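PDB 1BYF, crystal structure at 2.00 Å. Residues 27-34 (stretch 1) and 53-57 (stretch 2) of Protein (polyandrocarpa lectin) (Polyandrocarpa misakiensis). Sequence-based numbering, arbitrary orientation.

Stretch 1, residues 27-34: ALVSSAMR
Stretch 2, residues 53-57: YWVGA

Contact between residues 27-34 and 53-57 of the Polyandrocarpa lectin, two segments of one chain that bury 279 Å² between them, both sides summed. The first segment leaves a strand at Ala 27 and Leu 28, runs extended through Val 29 (phi/psi -45/133), kinks at Ser 30 (-150/-77), and then coils with helical angles through Ser 31, Ala 32 and Met 33. Two backbone bonds tighten this coil, Met 33 N to Ser 30 O and Arg 34 N to Ser 31 O, each 2.9 Å. The second segment is extended from Tyr 53 to Val 55 (-130/163) and turns a corner at Gly 56 (-83/61), where a weak bond from Ala 57 N to Val 55 O, 3.0 Å, spans the bend. The closest CA pair across the stretches is Leu 28 with Gly 56, 4.7 Å apart.

Leu 28, Gly 56 and Val 55 cover the most surface. Leu 28 points its CA-to-CB bond toward the second segment and adopts chi1 t, chi2 p (-160°, 52°). Its side chain packs against backbone as well as side-chain atoms: CD2 lies 3.4 Å from Val 55 O, CG 3.6 Å from Gly 56 N, and CD1 4.2 Å from Trp 54 CB. Trp 54 (chi1 -76°, chi2 120°) starts sideways and leads its indole away, so it offers Leu 28 its CB rather than its ring. The carbonyl Trp 54 O is buried here without a polar partner, 4.2 Å from Leu 28 CD1.

The single hydrogen bond across the contact runs from Gly 56 N to Val 29 O, short at 2.6 Å with an N-H...O angle of 152°. Glycine suits this close approach: an ideal CB on Gly 56 would point toward the first segment and clash with both Leu 28 O, at 2.7 Å, and Val 29 O, at 2.8 Å. Ser 30 (chi1 p) adds a smaller contact, its CB 4.0 Å from Gly 56 O.

Val 55 (chi1 m, -60°) extends the apolar packing next to that bond. Its CA-to-CB bond is sideways, as is that of Val 29 (chi1 p, 73°), yet their CG1 atoms meet at 3.7 Å. Met 33, in an m, m, m rotamer (-63°, -64°, -74°), points its CA-to-CB bond toward the second segment; its long, unbranched chain carries CE to 4.2 Å from Val 55 CG1. The side chains of Val 29, Val 55 and Met 33 are apolar and bring no polar groups needing partners into this contact.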

# COMPACT_ATOMS: atom_id res chain seq x y z
N ALA A 27 8.94 9.77 0.07
CA ALA A 27 10.25 9.33 0.50
C ALA A 27 10.26 7.81 0.70
O ALA A 27 9.22 7.23 1.04
CB ALA A 27 10.66 10.00 1.81
N LEU A 28 11.43 7.19 0.52
CA LEU A 28 11.52 5.75 0.75
C LEU A 28 11.02 5.50 2.17
O LEU A 28 11.41 6.24 3.07
CB LEU A 28 12.95 5.29 0.52
CG LEU A 28 13.24 3.82 0.24
CD1 LEU A 28 12.38 3.28 -0.89
CD2 LEU A 28 14.73 3.66 -0.11
N VAL A 29 10.13 4.54 2.36
CA VAL A 29 9.52 4.32 3.67
C VAL A 29 10.53 4.34 4.80
O VAL A 29 11.59 3.71 4.74
CB VAL A 29 8.68 3.04 3.68
CG1 VAL A 29 9.56 1.80 3.67
CG2 VAL A 29 7.71 3.03 4.87
N SER A 30 10.20 5.09 5.85
CA SER A 30 11.07 5.22 7.01
C SER A 30 10.28 5.44 8.29
O SER A 30 10.14 4.50 9.07
CB SER A 30 12.08 6.35 6.80
OG SER A 30 11.42 7.58 6.57
N SER A 31 9.77 6.65 8.54
CA SER A 31 9.02 6.87 9.77
C SER A 31 7.83 5.93 9.86
O SER A 31 7.50 5.50 10.97
CB SER A 31 8.58 8.32 9.92
OG SER A 31 7.41 8.58 9.18
N ALA A 32 7.22 5.56 8.74
CA ALA A 32 6.07 4.65 8.84
C ALA A 32 6.50 3.29 9.37
O ALA A 32 5.69 2.58 9.98
CB ALA A 32 5.31 4.55 7.52
N MET A 33 7.76 2.92 9.18
CA MET A 33 8.23 1.63 9.70
C MET A 33 8.39 1.65 11.22
O MET A 33 8.47 0.60 11.85
CB MET A 33 9.54 1.22 9.04
CG MET A 33 9.44 0.98 7.54
SD MET A 33 8.37 -0.39 7.11
CE MET A 33 9.34 -1.82 7.54
N ARG A 34 8.44 2.84 11.81
CA ARG A 34 8.60 2.98 13.25
C ARG A 34 7.25 3.18 13.93
O ARG A 34 7.14 3.35 15.15
CB ARG A 34 9.54 4.15 13.56
CG ARG A 34 10.90 4.03 12.88
CD ARG A 34 11.90 5.02 13.48
NE ARG A 34 11.51 6.41 13.26
CZ ARG A 34 11.73 7.16 12.21
NH1 ARG A 34 12.37 6.71 11.13
NH2 ARG A 34 11.29 8.42 12.20
N TYR A 53 11.69 -5.85 -0.67
CA TYR A 53 11.38 -4.45 -0.85
C TYR A 53 12.44 -3.55 -0.21
O TYR A 53 12.87 -3.85 0.91
CB TYR A 53 10.08 -4.07 -0.12
CG TYR A 53 8.85 -4.58 -0.83
CD1 TYR A 53 8.45 -5.90 -0.70
CD2 TYR A 53 8.10 -3.73 -1.62
CE1 TYR A 53 7.32 -6.37 -1.36
CE2 TYR A 53 6.96 -4.18 -2.28
CZ TYR A 53 6.59 -5.50 -2.14
OH TYR A 53 5.47 -5.96 -2.79
N TRP A 54 12.78 -2.44 -0.86
CA TRP A 54 13.71 -1.51 -0.24
C TRP A 54 12.96 -0.72 0.84
O TRP A 54 11.75 -0.51 0.72
CB TRP A 54 14.25 -0.50 -1.23
CG TRP A 54 15.29 -1.00 -2.17
CD1 TRP A 54 15.23 -1.05 -3.53
CD2 TRP A 54 16.57 -1.53 -1.80
NE1 TRP A 54 16.41 -1.58 -4.03
CE2 TRP A 54 17.24 -1.88 -2.99
CE3 TRP A 54 17.21 -1.75 -0.57
CZ2 TRP A 54 18.52 -2.44 -2.99
CZ3 TRP A 54 18.49 -2.30 -0.57
CH2 TRP A 54 19.13 -2.64 -1.78
N VAL A 55 13.66 -0.31 1.88
CA VAL A 55 13.14 0.57 2.91
C VAL A 55 14.18 1.70 3.04
O VAL A 55 15.30 1.56 2.54
CB VAL A 55 12.81 -0.03 4.28
CG1 VAL A 55 11.76 -1.13 4.16
CG2 VAL A 55 14.04 -0.56 5.00
N GLY A 56 13.79 2.81 3.64
CA GLY A 56 14.66 3.96 3.74
C GLY A 56 15.67 3.96 4.87
O GLY A 56 15.62 4.86 5.71
N ALA A 57 16.58 2.99 4.89
CA ALA A 57 17.61 2.95 5.93
C ALA A 57 18.91 2.45 5.31
O ALA A 57 18.90 1.65 4.38
CB ALA A 57 17.18 2.12 7.11